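PDB 6EIO: antifreeze protein from Uncultured bacterium, which binds ice crystals, probably limiting their growth, and offers two faces of its beta-solenoid for interaction with ice. Local coordinates for residues Val24-Ile28 and Ala145-Ile149; Ile174-Val178 and Phe190-Ala196; Phe202-Leu208 and Met221-Val227. All coordinates share one frame; numbering follows the deposited sequence. Where two conformers were deposited one is given.

Contact 1. Residues Val24-Ile28 and Ala145-Ile149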
loop_
_atom_site.group_PDB
_atom_site.type_symbol
_atom_site.label_atom_id
_atom_site.label_comp_id
_atom_site.label_asym_id
_atom_site.label_seq_id
_atom_site.Cartn_x
_atom_site.Cartn_y
_atom_site.Cartn_z
ATOM N N VAL A 24 15.186 -14.249 3.009
ATOM C CA VAL A 24 13.782 -14.428 2.680
ATOM C C VAL A 24 12.962 -13.639 3.701
ATOM O O VAL A 24 12.954 -13.978 4.880
ATOM C CB VAL A 24 13.417 -15.919 2.701
ATOM C CG1 VAL A 24 11.928 -16.138 2.470
ATOM C CG2 VAL A 24 14.231 -16.683 1.680
ATOM N N GLN A 25 12.270 -12.591 3.255
ATOM C CA GLN A 25 11.366 -11.879 4.138
ATOM C C GLN A 25 10.119 -12.713 4.378
ATOM O O GLN A 25 9.570 -13.313 3.448
ATOM C CB GLN A 25 10.934 -10.550 3.510
ATOM C CG GLN A 25 12.038 -9.524 3.480
ATOM C CD GLN A 25 12.581 -9.233 4.853
ATOM O OE1 GLN A 25 11.829 -8.953 5.778
ATOM N NE2 GLN A 25 13.897 -9.329 5.004
ATOM N N THR A 26 9.683 -12.751 5.633
ATOM C CA THR A 26 8.399 -13.336 5.965
ATOM C C THR A 26 7.291 -12.345 5.606
ATOM O O THR A 26 7.520 -11.132 5.508
ATOM C CB THR A 26 8.320 -13.649 7.460
ATOM O OG1 THR A 26 8.468 -12.432 8.191
ATOM C CG2 THR A 26 9.392 -14.651 7.881
ATOM N N PRO A 27 6.066 -12.828 5.428
ATOM C CA PRO A 27 4.952 -11.900 5.260
ATOM C C PRO A 27 4.837 -10.997 6.478
ATOM O O PRO A 27 5.292 -11.319 7.577
ATOM C CB PRO A 27 3.733 -12.826 5.126
ATOM C CG PRO A 27 4.300 -14.147 4.706
ATOM C CD PRO A 27 5.627 -14.231 5.386
ATOM N N ILE A 28 4.225 -9.840 6.264
ATOM C CA ILE A 28 3.893 -8.916 7.346
ATOM C C ILE A 28 2.444 -9.174 7.745
ATOM O O ILE A 28 1.518 -8.911 6.968
ATOM C CB ILE A 28 4.103 -7.460 6.933
ATOM C CG1 ILE A 28 5.586 -7.243 6.663
ATOM C CG2 ILE A 28 3.594 -6.500 8.022
ATOM C CD1 ILE A 28 5.890 -5.932 6.020
ATOM N N ALA A 145 7.280 -15.180 -2.979
ATOM C CA ALA A 145 8.241 -14.126 -2.683
ATOM C C ALA A 145 7.583 -12.913 -2.034
ATOM O O ALA A 145 6.521 -12.458 -2.460
ATOM C CB ALA A 145 8.900 -13.668 -3.978
ATOM N N ILE A 146 8.286 -12.340 -1.062
ATOM C CA ILE A 146 7.853 -11.156 -0.334
ATOM C C ILE A 146 8.784 -9.984 -0.650
ATOM O O ILE A 146 10.009 -10.147 -0.757
ATOM C CB ILE A 146 7.827 -11.434 1.188
ATOM C CG1 ILE A 146 6.835 -12.551 1.540
ATOM C CG2 ILE A 146 7.549 -10.164 1.988
ATOM C CD1 ILE A 146 5.389 -12.203 1.330
ATOM N N PHE A 147 8.181 -8.798 -0.788
ATOM C CA PHE A 147 8.882 -7.554 -1.065
ATOM C C PHE A 147 8.453 -6.534 -0.019
ATOM O O PHE A 147 7.260 -6.240 0.090
ATOM C CB PHE A 147 8.517 -7.020 -2.460
ATOM C CG PHE A 147 8.605 -8.016 -3.598
ATOM C CD1 PHE A 147 7.582 -8.936 -3.814
ATOM C CD2 PHE A 147 9.672 -7.983 -4.503
ATOM C CE1 PHE A 147 7.622 -9.796 -4.909
ATOM C CE2 PHE A 147 9.692 -8.827 -5.595
ATOM C CZ PHE A 147 8.676 -9.741 -5.788
ATOM N N VAL A 148 9.421 -5.992 0.733
ATOM C CA VAL A 148 9.143 -5.005 1.775
ATOM C C VAL A 148 9.959 -3.757 1.471
ATOM O O VAL A 148 11.185 -3.845 1.318
ATOM C CB VAL A 148 9.501 -5.537 3.171
ATOM C CG1 VAL A 148 9.274 -4.463 4.237
ATOM C CG2 VAL A 148 8.713 -6.807 3.485
ATOM N N ILE A 149 9.286 -2.601 1.413
ATOM C CA ILE A 149 9.956 -1.336 1.130
ATOM C C ILE A 149 9.698 -0.375 2.276
ATOM O O ILE A 149 8.547 -0.057 2.595
ATOM C CB ILE A 149 9.516 -0.720 -0.198
ATOM C CG1 ILE A 149 9.800 -1.683 -1.338
ATOM C CG2 ILE A 149 10.272 0.583 -0.422
ATOM C CD1 ILE A 149 9.170 -1.271 -2.635
HETATM O O HOH W 1 11.976 -11.822 0.496
HETATM O O HOH W 2 9.927 -14.189 0.520
#
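Ile146 meets Gln25 and Pro27 where the N-terminal loop runs past the start of strand 147-151 on the flank of the beta-solenoid that makes up the ice-binding fold. Its branched side chain points into the loop and touches three successive residues there. CB and CG1 both lie against the backbone carbonyl of Gln25, with Gln25 O 3.4 Å from Ile146 CB, while the CG2 methyl lies 3.7 Å from CB of Gln25. Ile146 CG1 stands beside its own backbone N (chi1 -62°), and a second bend at chi2 carries CD1 to Pro27; the two side chains cross at about a right angle, and Ile146 CD1 and Pro27 CG are 4.0 Å apart.

Gln25 covers the contact with the base of its side chain. The chain folds at chi2, and OE1 is taken by Arg100, which also holds the carbonyl oxygens of Thr26 and Pro27 and probably helps set the course of the loop. No direct hydrogen bond joins the two backbones. Two waters do the work instead: one accepts from Gln25 N and donates to Ile146 O, the other donates to Gln25 O and accepts from Ile146 N.

Further along, Val148 takes up the apolar contact with Ile28, which also rests on helix 81-99. Here the two side chains reach for each other tip to tip, Ile28 CD1 lying 3.9 Å from Val148 CG2.

Contact 2. Residues Ile174-Val178 and Phe190-Ala196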
loop_
_atom_site.group_PDB
_atom_site.type_symbol
_atom_site.label_atom_id
_atom_site.label_comp_id
_atom_site.label_asym_id
_atom_site.label_seq_id
_atom_site.Cartn_x
_atom_site.Cartn_y
_atom_site.Cartn_z
ATOM N N ILE A 174 3.513 -7.572 -1.436
ATOM C CA ILE A 174 4.262 -6.333 -1.577
ATOM C C ILE A 174 3.765 -5.364 -0.503
ATOM O O ILE A 174 2.555 -5.138 -0.384
ATOM C CB ILE A 174 4.065 -5.725 -2.980
ATOM C CG1 ILE A 174 4.580 -6.676 -4.061
ATOM C CG2 ILE A 174 4.743 -4.348 -3.067
ATOM C CD1 ILE A 174 4.121 -6.297 -5.455
ATOM N N TYR A 175 4.699 -4.784 0.249
ATOM C CA TYR A 175 4.371 -3.889 1.348
ATOM C C TYR A 175 5.210 -2.628 1.245
ATOM O O TYR A 175 6.437 -2.703 1.068
ATOM C CB TYR A 175 4.669 -4.559 2.672
ATOM C CG TYR A 175 4.013 -5.901 2.864
ATOM C CD1 TYR A 175 4.652 -7.056 2.441
ATOM C CD2 TYR A 175 2.778 -6.019 3.481
ATOM C CE1 TYR A 175 4.101 -8.294 2.653
ATOM C CE2 TYR A 175 2.206 -7.255 3.694
ATOM C CZ TYR A 175 2.897 -8.400 3.296
ATOM O OH TYR A 175 2.425 -9.665 3.543
ATOM N N TRP A 176 4.556 -1.484 1.416
ATOM C CA TRP A 176 5.181 -0.168 1.387
ATOM C C TRP A 176 4.937 0.474 2.752
ATOM O O TRP A 176 3.795 0.819 3.074
ATOM C CB TRP A 176 4.561 0.726 0.307
ATOM C CG TRP A 176 4.422 0.138 -1.057
ATOM C CD1 TRP A 176 3.416 -0.686 -1.496
ATOM C CD2 TRP A 176 5.253 0.384 -2.213
ATOM N NE1 TRP A 176 3.588 -0.997 -2.820
ATOM C CE2 TRP A 176 4.695 -0.344 -3.287
ATOM C CE3 TRP A 176 6.388 1.169 -2.452
ATOM C CZ2 TRP A 176 5.229 -0.298 -4.571
ATOM C CZ3 TRP A 176 6.924 1.201 -3.736
ATOM C CH2 TRP A 176 6.349 0.470 -4.772
ATOM N N GLN A 177 5.995 0.635 3.547
ATOM C CA GLN A 177 5.906 1.290 4.841
ATOM C C GLN A 177 6.337 2.742 4.643
ATOM O O GLN A 177 7.475 3.008 4.241
ATOM C CB GLN A 177 6.808 0.553 5.845
ATOM C CG GLN A 177 6.881 1.235 7.203
ATOM C CD GLN A 177 7.975 2.272 7.297
ATOM O OE1 GLN A 177 9.107 2.054 6.843
ATOM N NE2 GLN A 177 7.638 3.420 7.875
ATOM N N VAL A 178 5.415 3.669 4.899
ATOM C CA VAL A 178 5.590 5.071 4.558
ATOM C C VAL A 178 5.593 5.880 5.854
ATOM O O VAL A 178 4.586 5.931 6.572
ATOM C CB VAL A 178 4.478 5.530 3.604
ATOM C CG1 VAL A 178 4.599 7.029 3.313
ATOM C CG2 VAL A 178 4.487 4.716 2.323
ATOM N N PHE A 190 -1.541 1.431 -8.932
ATOM C CA PHE A 190 -0.651 1.029 -7.858
ATOM C C PHE A 190 -1.015 -0.375 -7.369
ATOM O O PHE A 190 -2.144 -0.848 -7.563
ATOM C CB PHE A 190 -0.674 2.051 -6.704
ATOM C CG PHE A 190 0.672 2.193 -6.014
ATOM C CD1 PHE A 190 1.715 2.844 -6.678
ATOM C CD2 PHE A 190 0.912 1.672 -4.752
ATOM C CE1 PHE A 190 2.962 2.958 -6.102
ATOM C CE2 PHE A 190 2.178 1.792 -4.177
ATOM C CZ PHE A 190 3.196 2.429 -4.850
ATOM N N LYS A 191 -0.055 -1.038 -6.718
ATOM C CA LYS A 191 -0.296 -2.359 -6.163
ATOM C C LYS A 191 0.442 -2.499 -4.840
ATOM O O LYS A 191 1.515 -1.918 -4.644
ATOM C CB LYS A 191 0.199 -3.481 -7.086
ATOM C CG LYS A 191 -0.449 -3.553 -8.460
ATOM C CD LYS A 191 0.058 -4.790 -9.198
ATOM C CE LYS A 191 -0.484 -4.967 -10.602
ATOM N NZ LYS A 191 -1.954 -5.201 -10.632
ATOM N N GLY A 192 -0.128 -3.336 -3.972
ATOM C CA GLY A 192 0.466 -3.684 -2.699
ATOM C C GLY A 192 -0.250 -3.015 -1.530
ATOM O O GLY A 192 -1.208 -2.257 -1.678
ATOM N N THR A 193 0.259 -3.318 -0.333
ATOM C CA THR A 193 -0.276 -2.771 0.902
ATOM C C THR A 193 0.557 -1.567 1.305
ATOM O O THR A 193 1.752 -1.708 1.590
ATOM C CB THR A 193 -0.285 -3.846 1.993
ATOM O OG1 THR A 193 -1.217 -4.858 1.647
ATOM C CG2 THR A 193 -0.692 -3.263 3.331
ATOM N N VAL A 194 -0.073 -0.401 1.315
ATOM C CA VAL A 194 0.565 0.859 1.701
ATOM C C VAL A 194 0.166 1.146 3.146
ATOM O O VAL A 194 -1.025 1.282 3.433
ATOM C CB VAL A 194 0.125 2.006 0.770
ATOM C CG1 VAL A 194 0.782 3.304 1.204
ATOM C CG2 VAL A 194 0.457 1.676 -0.677
ATOM N N ILE A 195 1.145 1.215 4.042
ATOM C CA ILE A 195 0.894 1.512 5.446
ATOM C C ILE A 195 1.604 2.818 5.754
ATOM O O ILE A 195 2.837 2.842 5.843
ATOM C CB ILE A 195 1.354 0.407 6.399
ATOM C CG1 ILE A 195 1.007 -0.986 5.877
ATOM C CG2 ILE A 195 0.732 0.669 7.767
ATOM C CD1 ILE A 195 1.485 -2.103 6.775
ATOM N N ALA A 196 0.836 3.898 5.872
ATOM C CA ALA A 196 1.387 5.229 6.072
ATOM C C ALA A 196 1.128 5.696 7.497
ATOM O O ALA A 196 0.047 5.471 8.061
ATOM C CB ALA A 196 0.782 6.244 5.114
HETATM O O HOH W 3 0.229 -6.688 0.169
#
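Strands 174-178 and 193-196 run parallel, 4.7 Å apart at closest approach and 13° from exact alignment, as successive rungs of the beta-solenoid. Four backbone hydrogen bonds pair them: Thr193 N to Ile174 O, Trp176 N to Thr193 O, Ile195 N to Trp176 O and Val178 N to Ile195 O. A water donates to Ile174 O and accepts from Thr193 OG1, which is also hydrogen-bonded to Arg211.

One side-chain bond extends this ladder past the corner at Gly192. Trp176 CG stands anti to its carbonyl carbon, beside the backbone N (chi1 -49°), which brings the indole to Lys191: Trp176 NE1 donates to Lys191 O at 2.9 Å, in the carbonyl plane, with the oxygen tilted somewhat from the indole plane. Gly192 lies at the indole edge, where a CB would collide with Trp176 NE1 and, at these backbone angles, with the carbonyl O before it.

Phe190 comes from the opposite direction and brings CE2 and CZ over one face of the indole, Phe190 CZ being 3.4 Å from Trp176 CZ2, with its ring at 42° to the six-membered ring of Trp176. On the same face of the sheet as Trp176, Val194 CG2 meets Trp176 CD1 at 3.9 Å, and Val178 packs on Val194 and Ala196.

On the other face Gln177 and Ile195 rest against helix 81-99; strand 147-151 flanks 174-178 and strand 207-214 flanks 193-196.

Contact 3. Residues Phe202-Leu208 and Met221-Val227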
loop_
_atom_site.group_PDB
_atom_site.type_symbol
_atom_site.label_atom_id
_atom_site.label_comp_id
_atom_site.label_asym_id
_atom_site.label_seq_id
_atom_site.Cartn_x
_atom_site.Cartn_y
_atom_site.Cartn_z
ATOM N N PHE A 202 -5.239 9.620 -3.269
ATOM C CA PHE A 202 -5.314 9.106 -4.632
ATOM C C PHE A 202 -6.028 10.156 -5.484
ATOM O O PHE A 202 -7.169 10.536 -5.188
ATOM C CB PHE A 202 -6.064 7.756 -4.711
ATOM C CG PHE A 202 -5.241 6.523 -4.266
ATOM C CD1 PHE A 202 -5.094 6.200 -2.917
ATOM C CD2 PHE A 202 -4.671 5.656 -5.212
ATOM C CE1 PHE A 202 -4.363 5.088 -2.529
ATOM C CE2 PHE A 202 -3.949 4.538 -4.817
ATOM C CZ PHE A 202 -3.796 4.258 -3.478
ATOM N N ASP A 203 -5.369 10.594 -6.558
ATOM C CA ASP A 203 -5.952 11.554 -7.474
ATOM C C ASP A 203 -6.799 10.845 -8.535
ATOM O O ASP A 203 -6.828 9.613 -8.629
ATOM C CB ASP A 203 -4.858 12.400 -8.117
ATOM C CG ASP A 203 -4.200 13.354 -7.162
ATOM O OD1 ASP A 203 -4.713 13.597 -6.053
ATOM O OD2 ASP A 203 -3.149 13.893 -7.565
ATOM N N THR A 204 -7.509 11.650 -9.329
ATOM C CA THR A 204 -8.589 11.161 -10.186
ATOM C C THR A 204 -8.196 9.941 -11.007
ATOM O O THR A 204 -7.236 9.968 -11.792
ATOM C CB THR A 204 -9.041 12.279 -11.129
ATOM O OG1 THR A 204 -9.333 13.412 -10.313
ATOM C CG2 THR A 204 -10.264 11.860 -11.913
ATOM N N GLY A 205 -8.990 8.882 -10.877
ATOM C CA GLY A 205 -8.842 7.736 -11.740
ATOM C C GLY A 205 -7.738 6.776 -11.366
ATOM O O GLY A 205 -7.612 5.721 -12.001
ATOM N N ALA A 206 -6.935 7.093 -10.349
ATOM C CA ALA A 206 -5.951 6.128 -9.886
ATOM C C ALA A 206 -6.656 4.880 -9.347
ATOM O O ALA A 206 -7.801 4.934 -8.869
ATOM C CB ALA A 206 -5.056 6.761 -8.822
ATOM N N THR A 207 -5.934 3.762 -9.395
ATOM C CA THR A 207 -6.444 2.488 -8.947
ATOM C C THR A 207 -5.430 1.821 -8.023
ATOM O O THR A 207 -4.224 2.104 -8.061
ATOM C CB THR A 207 -6.793 1.560 -10.123
ATOM O OG1 THR A 207 -5.599 1.132 -10.777
ATOM C CG2 THR A 207 -7.693 2.250 -11.146
ATOM N N LEU A 208 -5.945 0.897 -7.203
ATOM C CA LEU A 208 -5.108 0.134 -6.288
ATOM C C LEU A 208 -5.620 -1.296 -6.236
ATOM O O LEU A 208 -6.803 -1.537 -5.970
ATOM C CB LEU A 208 -5.152 0.734 -4.879
ATOM C CG LEU A 208 -4.321 0.006 -3.805
ATOM C CD1 LEU A 208 -2.836 0.030 -4.104
ATOM C CD2 LEU A 208 -4.581 0.629 -2.439
ATOM N N MET A 221 -9.763 10.477 -1.744
ATOM C CA MET A 221 -10.005 9.730 -2.962
ATOM C C MET A 221 -10.763 10.601 -3.956
ATOM O O MET A 221 -11.576 11.452 -3.575
ATOM C CB MET A 221 -10.814 8.450 -2.632
ATOM C CG MET A 221 -10.024 7.423 -1.821
ATOM S SD MET A 221 -11.069 6.127 -1.106
ATOM C CE MET A 221 -11.929 7.084 0.128
ATOM N N GLU A 222 -10.507 10.366 -5.235
ATOM C CA GLU A 222 -11.262 11.018 -6.301
ATOM C C GLU A 222 -11.386 10.033 -7.466
ATOM O O GLU A 222 -10.410 9.702 -8.133
ATOM C CB GLU A 222 -10.596 12.328 -6.721
ATOM C CG GLU A 222 -11.403 13.052 -7.784
ATOM C CD GLU A 222 -11.097 14.539 -7.967
ATOM O OE1 GLU A 222 -10.222 15.081 -7.276
ATOM O OE2 GLU A 222 -11.779 15.134 -8.830
ATOM N N GLY A 223 -12.601 9.541 -7.697
ATOM C CA GLY A 223 -12.841 8.657 -8.825
ATOM C C GLY A 223 -11.916 7.459 -8.915
ATOM O O GLY A 223 -11.451 7.120 -10.006
ATOM N N ASN A 224 -11.666 6.784 -7.796
ATOM C CA ASN A 224 -10.701 5.698 -7.774
ATOM C C ASN A 224 -11.362 4.328 -7.830
ATOM O O ASN A 224 -12.540 4.168 -7.514
ATOM C CB ASN A 224 -9.851 5.783 -6.501
ATOM C CG ASN A 224 -9.159 7.108 -6.390
ATOM O OD1 ASN A 224 -9.375 7.859 -5.433
ATOM N ND2 ASN A 224 -8.337 7.411 -7.392
ATOM N N THR A 225 -10.561 3.320 -8.182
ATOM C CA THR A 225 -10.974 1.929 -8.070
ATOM C C THR A 225 -10.040 1.226 -7.097
ATOM O O THR A 225 -8.830 1.186 -7.318
ATOM C CB THR A 225 -10.916 1.223 -9.421
ATOM O OG1 THR A 225 -11.720 1.964 -10.325
ATOM C CG2 THR A 225 -11.400 -0.228 -9.310
ATOM N N PHE A 226 -10.615 0.655 -6.039
ATOM C CA PHE A 226 -9.868 -0.130 -5.056
ATOM C C PHE A 226 -10.387 -1.560 -5.065
ATOM O O PHE A 226 -11.601 -1.779 -4.946
ATOM C CB PHE A 226 -10.085 0.429 -3.634
ATOM C CG PHE A 226 -9.504 1.790 -3.401
ATOM C CD1 PHE A 226 -10.242 2.939 -3.651
ATOM C CD2 PHE A 226 -8.216 1.908 -2.897
ATOM C CE1 PHE A 226 -9.687 4.197 -3.407
ATOM C CE2 PHE A 226 -7.648 3.154 -2.684
ATOM C CZ PHE A 226 -8.373 4.299 -2.942
ATOM N N VAL A 227 -9.475 -2.519 -5.170
ATOM C CA VAL A 227 -9.784 -3.925 -4.951
ATOM C C VAL A 227 -8.676 -4.513 -4.097
ATOM O O VAL A 227 -7.543 -4.025 -4.093
ATOM C CB VAL A 227 -9.904 -4.741 -6.261
ATOM C CG1 VAL A 227 -11.008 -4.177 -7.159
ATOM C CG2 VAL A 227 -8.564 -4.821 -7.006
#
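Two successive corners of the beta-solenoid stack here, the type II turn from Asp203 to Ala206 lying against the bend at Gly223, and Asn224 ties them together through its side-chain amide. ND2 donates to two carbonyls of the turn, lying 2.9 Å from Asp203 O and 2.9 Å from Ala206 O; both oxygens are near the amide plane, although the nitrogen stands above the carbonyl plane of Asp203. On the other branch, OD1 accepts from Glu222 N at 2.8 Å within its own segment. CG stands beside the backbone N (chi1 -57°), which turns the amide in toward the corner. A leucine in place of Asn224 would probably leave the backbone N-H of Glu222 without this acceptor and the turn carbonyls of Asp203 and Ala206 each one donor short.

Gly205 N bonds to Glu222 O, and past the corner the strands pair in parallel: Thr225 N to Ala206 O, Leu208 N to Thr225 O and Val227 N to Leu208 O. Thr207 and Thr225 stand side by side on one face, with Thr207 CG2 3.8 Å from Thr225 CB. Inside, Phe226 turns an edge to the face of Phe202 in a T-shaped pair (planes at 74°, centroids 5.0 Å apart), and its CD2 lies 3.8 Å from Leu208 CB.

Strand 189-191 flanks the 207-208 side, Phe190 touching Leu208, and strand 51-53 flanks the other, Ile52 packing on Phe226.

Overall arrangement
From the N terminus, contact 1 closes the longest loop: the segment 24-28 precedes the first strand, and helix 81-99 and many strands pass before the chain returns at 145-149. Contact 2 and contact 3 follow in series, each joining neighbouring coils, with about a dozen residues between its segments, so none nests in or crosses another. Contact 1 leads directly into contact 2, since strand 147-151 pairs with strand 174-178 and Ile149 packs on Trp176. Contact 2 passes on to contact 3 through Phe190, whose N probably hydrogen-bonds to Thr207 O, and through Leu208. Contacts 1 and 3 do not touch and lie on opposite sides of the chain's centre, about 25 Å apart between centres.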